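Local coordinates for protein lipoteichoic acid primase (Listeria monocytogenes, PDB 4UOP) that belongs to the sulfatase-like family as the extracellular catalytic domain of a lipoteichoic acid primase and carries a bound magnesium ion, at residues I61-E66 / K259-F264; P191-L196 / L218-S223. One frame throughout, in Å; residues are numbered along the deposited sequence.

Contact 1: I61-E66 / K259-F264; sequences IIVQLE and KQLGEF. With MG (magnesium ion), chain J.
L261 reaches from its helix to both V63 and L65, touching one with each methyl: CD1 comes to 4.2 Å from V63 CG1, while CD2 lies 4.1 Å from L65 CD1. The two encounters differ in sense. The L261 and V63 side chains slide past one another in opposite directions, whereas L65 runs across L261 at about a right angle. With V63 CG1 anti to the backbone N (chi1 -175°), its other methyl, CG2, is left for F264, approaching CE2 to 4.2 Å. I61 meets the same ring atom at the ring edge, its CG2 near the ring plane and 4.3 Å from F264 CE2. All of these are apolar contacts at ordinary packing distance.

I61, V63 and L65, every second residue of the strand, point to the same side, so one row of side chains meets the helix, which runs antiparallel to it with the axes 11.6 Å apart. Y197 of the neighbouring helix 193-209 fills in beside them: it stacks on F264 and also touches V63, L65 and L261. F281, on the adjoining strand 277-283, touches V63 and L261 as well.

Just past the strand's end, E66 grips the magnesium ion with both carboxylate oxygens, OE1 at 2.4 Å and OE2 at 2.2 Å. T108, D284, H285 and a water complete the site. A helix packed on a central strand whose C-terminal end delivers a metal ligand is characteristic of the alpha/beta core of sulfatase-like enzymes.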
# COMPACT_ATOMS: atom_id res chain seq x y z
N ILE B 61 27.61 -3.48 -14.45
CA ILE B 61 26.54 -4.44 -14.70
C ILE B 61 25.85 -4.76 -13.37
O ILE B 61 26.51 -5.18 -12.40
CB ILE B 61 27.09 -5.71 -15.34
CG1 ILE B 61 27.72 -5.40 -16.70
CG2 ILE B 61 25.98 -6.75 -15.45
CD1 ILE B 61 28.61 -6.50 -17.23
N ILE B 62 24.54 -4.56 -13.30
CA ILE B 62 23.79 -4.83 -12.09
C ILE B 62 22.65 -5.79 -12.43
O ILE B 62 21.90 -5.55 -13.38
CB ILE B 62 23.20 -3.55 -11.51
CG1 ILE B 62 24.32 -2.55 -11.19
CG2 ILE B 62 22.36 -3.86 -10.28
CD1 ILE B 62 23.85 -1.28 -10.51
N VAL B 63 22.59 -6.90 -11.69
CA VAL B 63 21.54 -7.89 -11.89
C VAL B 63 20.67 -7.96 -10.63
O VAL B 63 21.16 -8.22 -9.54
CB VAL B 63 22.08 -9.29 -12.21
CG1 VAL B 63 20.92 -10.23 -12.52
CG2 VAL B 63 23.06 -9.25 -13.36
N GLN B 64 19.38 -7.70 -10.82
CA GLN B 64 18.37 -7.76 -9.78
C GLN B 64 17.68 -9.11 -9.90
O GLN B 64 17.01 -9.37 -10.89
CB GLN B 64 17.36 -6.65 -9.95
CG GLN B 64 16.31 -6.62 -8.86
CD GLN B 64 15.37 -5.45 -8.94
OE1 GLN B 64 15.74 -4.29 -8.66
NE2 GLN B 64 14.12 -5.73 -9.28
N LEU B 65 17.87 -9.94 -8.88
CA LEU B 65 17.41 -11.34 -8.89
C LEU B 65 16.06 -11.48 -8.18
O LEU B 65 15.95 -11.28 -6.97
CB LEU B 65 18.46 -12.20 -8.22
CG LEU B 65 19.83 -12.18 -8.89
CD1 LEU B 65 20.89 -12.68 -7.92
CD2 LEU B 65 19.83 -13.01 -10.17
N GLU B 66 15.04 -11.84 -8.95
CA GLU B 66 13.68 -11.89 -8.46
C GLU B 66 13.49 -12.87 -7.29
O GLU B 66 13.79 -14.07 -7.40
CB GLU B 66 12.74 -12.30 -9.62
CG GLU B 66 11.29 -12.45 -9.19
CD GLU B 66 10.73 -11.18 -8.59
OE1 GLU B 66 10.64 -10.17 -9.32
OE2 GLU B 66 10.35 -11.18 -7.40
N LYS B 259 21.66 -20.91 -11.80
CA LYS B 259 22.38 -21.56 -12.90
C LYS B 259 22.58 -20.62 -14.10
O LYS B 259 23.68 -20.53 -14.64
CB LYS B 259 21.64 -22.81 -13.36
CG LYS B 259 22.32 -23.57 -14.48
CD LYS B 259 21.64 -24.91 -14.65
CE LYS B 259 22.24 -25.73 -15.78
NZ LYS B 259 21.40 -25.60 -16.99
N GLN B 260 21.52 -19.95 -14.52
CA GLN B 260 21.57 -19.08 -15.69
C GLN B 260 22.44 -17.87 -15.40
O GLN B 260 23.18 -17.43 -16.27
CB GLN B 260 20.17 -18.67 -16.14
CG GLN B 260 19.33 -19.84 -16.67
CD GLN B 260 20.05 -20.66 -17.74
OE1 GLN B 260 20.76 -20.11 -18.58
NE2 GLN B 260 19.83 -21.97 -17.73
N LEU B 261 22.39 -17.38 -14.17
CA LEU B 261 23.31 -16.31 -13.75
C LEU B 261 24.77 -16.74 -13.87
O LEU B 261 25.60 -15.99 -14.39
CB LEU B 261 23.01 -15.88 -12.32
CG LEU B 261 23.88 -14.72 -11.80
CD1 LEU B 261 23.59 -13.43 -12.57
CD2 LEU B 261 23.65 -14.53 -10.31
N GLY B 262 25.08 -17.96 -13.46
CA GLY B 262 26.42 -18.51 -13.59
C GLY B 262 26.92 -18.59 -15.03
O GLY B 262 28.08 -18.32 -15.32
N GLU B 263 26.04 -18.98 -15.94
CA GLU B 263 26.39 -19.01 -17.36
C GLU B 263 26.65 -17.61 -17.94
O GLU B 263 27.55 -17.44 -18.77
CB GLU B 263 25.32 -19.76 -18.16
CG GLU B 263 25.32 -21.25 -17.83
CD GLU B 263 24.20 -22.03 -18.50
OE1 GLU B 263 23.65 -21.57 -19.52
OE2 GLU B 263 23.87 -23.12 -17.98
N PHE B 264 25.87 -16.63 -17.49
CA PHE B 264 26.06 -15.24 -17.89
C PHE B 264 27.42 -14.74 -17.39
O PHE B 264 28.17 -14.13 -18.16
CB PHE B 264 24.90 -14.40 -17.36
CG PHE B 264 25.00 -12.93 -17.64
CD1 PHE B 264 25.08 -12.46 -18.95
CD2 PHE B 264 24.94 -12.02 -16.61
CE1 PHE B 264 25.15 -11.09 -19.20
CE2 PHE B 264 25.00 -10.66 -16.86
CZ PHE B 264 25.11 -10.20 -18.15
MG MG J . 9.98 -9.06 -7.34
O HOH W 1 7.82 -9.52 -7.34

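Contact 2: P191-L196 / L218-S223; sequences PSDEVL and LISVSS
S192 and S222 bring the backbones closest, with CA atoms 5.7 Å apart, where the first turn of helix 193-209 faces the loop leaving strand 214-219. V221 N meets the syn lone pair of D193 OD1 at 2.9 Å, nearly straight at 179°. S222 N reaches the same D193 OD1 at 3.1 Å from above the carboxylate plane. D193 N donates to S222 OG at 3.0 Å, making the grip mutual. A chi1 of -69° sets D193 CG beside its own N, leaving OD1 facing both N-H groups and D193 N within reach of S222 OG.

D193 OD2 accepts a hydrogen bond from water 3 at 2.8 Å, and that water also bonds S220 OG and S223 OG. S220 OG also bonds the backbone N of E66, which ties this network to one of the magnesium ligands. One turn on, L196 packs on the strand end, its CD2 3.7 Å from I219 O and its CG against L218 CD2.

S192 is the N-cap of helix 193-209: its OG accepts from V195 N and also bonds D185. This helix start is held to the loop at a strand's C-terminal end, close to the magnesium site of the sulfatase-like fold.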
# COMPACT_ATOMS: atom_id res chain seq x y z
N PRO B 191 9.87 -14.50 -21.46
CA PRO B 191 11.03 -15.31 -21.75
C PRO B 191 11.93 -15.55 -20.53
O PRO B 191 12.02 -14.71 -19.62
CB PRO B 191 11.74 -14.51 -22.84
CG PRO B 191 10.64 -13.78 -23.54
CD PRO B 191 9.61 -13.49 -22.49
N SER B 192 12.59 -16.70 -20.54
CA SER B 192 13.36 -17.18 -19.41
C SER B 192 14.55 -16.28 -19.12
O SER B 192 14.95 -15.48 -19.98
CB SER B 192 13.86 -18.59 -19.71
OG SER B 192 14.78 -18.57 -20.79
N ASP B 193 15.11 -16.43 -17.92
CA ASP B 193 16.37 -15.78 -17.59
C ASP B 193 17.47 -16.17 -18.60
O ASP B 193 18.34 -15.36 -18.88
CB ASP B 193 16.85 -16.15 -16.19
CG ASP B 193 15.99 -15.55 -15.08
OD1 ASP B 193 15.07 -14.74 -15.34
OD2 ASP B 193 16.26 -15.89 -13.92
N GLU B 194 17.45 -17.40 -19.13
CA GLU B 194 18.42 -17.78 -20.16
C GLU B 194 18.33 -16.85 -21.37
O GLU B 194 19.33 -16.42 -21.90
CB GLU B 194 18.25 -19.23 -20.61
CG GLU B 194 19.33 -19.68 -21.59
CD GLU B 194 19.39 -21.19 -21.78
OE1 GLU B 194 18.41 -21.89 -21.45
OE2 GLU B 194 20.44 -21.69 -22.27
N VAL B 195 17.11 -16.53 -21.80
CA VAL B 195 16.91 -15.63 -22.94
C VAL B 195 17.34 -14.20 -22.57
O VAL B 195 17.94 -13.49 -23.38
CB VAL B 195 15.44 -15.66 -23.41
CG1 VAL B 195 15.17 -14.61 -24.47
CG2 VAL B 195 15.08 -17.05 -23.95
N LEU B 196 17.04 -13.78 -21.34
CA LEU B 196 17.46 -12.46 -20.84
C LEU B 196 18.95 -12.29 -21.02
O LEU B 196 19.41 -11.34 -21.68
CB LEU B 196 17.08 -12.30 -19.36
CG LEU B 196 17.67 -11.09 -18.62
CD1 LEU B 196 17.07 -9.80 -19.17
CD2 LEU B 196 17.44 -11.22 -17.13
N LEU B 218 19.94 -5.48 -15.41
CA LEU B 218 19.15 -6.63 -15.83
C LEU B 218 18.23 -7.03 -14.69
O LEU B 218 18.67 -7.13 -13.53
CB LEU B 218 20.06 -7.79 -16.22
CG LEU B 218 20.93 -7.60 -17.46
CD1 LEU B 218 22.20 -6.86 -17.13
CD2 LEU B 218 21.30 -8.93 -18.10
N ILE B 219 16.96 -7.25 -14.99
CA ILE B 219 15.97 -7.60 -14.00
C ILE B 219 15.52 -9.03 -14.35
O ILE B 219 14.92 -9.20 -15.34
CB ILE B 219 14.74 -6.66 -14.06
CG1 ILE B 219 15.21 -5.21 -14.08
CG2 ILE B 219 13.83 -6.86 -12.89
CD1 ILE B 219 15.85 -4.83 -12.81
N SER B 220 15.83 -9.99 -13.50
CA SER B 220 15.47 -11.39 -13.72
C SER B 220 14.00 -11.63 -13.45
O SER B 220 13.36 -10.78 -12.90
CB SER B 220 16.33 -12.32 -12.89
OG SER B 220 15.84 -12.43 -11.63
N VAL B 221 13.45 -12.76 -13.91
CA VAL B 221 12.05 -13.00 -13.70
C VAL B 221 11.64 -14.44 -13.48
O VAL B 221 10.60 -14.67 -13.04
CB VAL B 221 11.19 -12.34 -14.79
CG1 VAL B 221 11.15 -13.20 -16.00
CG2 VAL B 221 9.80 -12.05 -14.31
N SER B 222 12.49 -15.37 -13.83
CA SER B 222 12.11 -16.78 -13.83
C SER B 222 11.77 -17.31 -12.43
O SER B 222 11.07 -18.27 -12.29
CB SER B 222 13.15 -17.65 -14.51
OG SER B 222 13.20 -17.39 -15.86
N SER B 223 12.36 -16.70 -11.42
CA SER B 223 12.08 -17.08 -10.05
C SER B 223 10.95 -16.24 -9.40
O SER B 223 10.83 -16.20 -8.16
CB SER B 223 13.36 -17.08 -9.21
OG SER B 223 14.08 -15.85 -9.38
O HOH W 2 10.99 -16.24 -17.12
O HOH W 3 14.82 -14.93 -11.75

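In the fold
Strand 59-65 comes first along the chain and ends at the metal ligand E66. The chain then travels through much of the domain before helix 193-209 begins at contact 2, returns along strand 214-219, and closes that short loop at 218-223. Helix 246-271 follows and closes the far longer loop of contact 1, within which contact 2 lies entirely. The centres of the two contacts are about 8 Å apart. Strands 59-65 and 214-219 are parallel neighbours in the mixed sheet, bonded from L218 N to I62 O, and their C-terminal loops meet where S223 OG hydrogen-bonds E66 O. Together the contacts tie two helices to adjacent strands beside the magnesium ion.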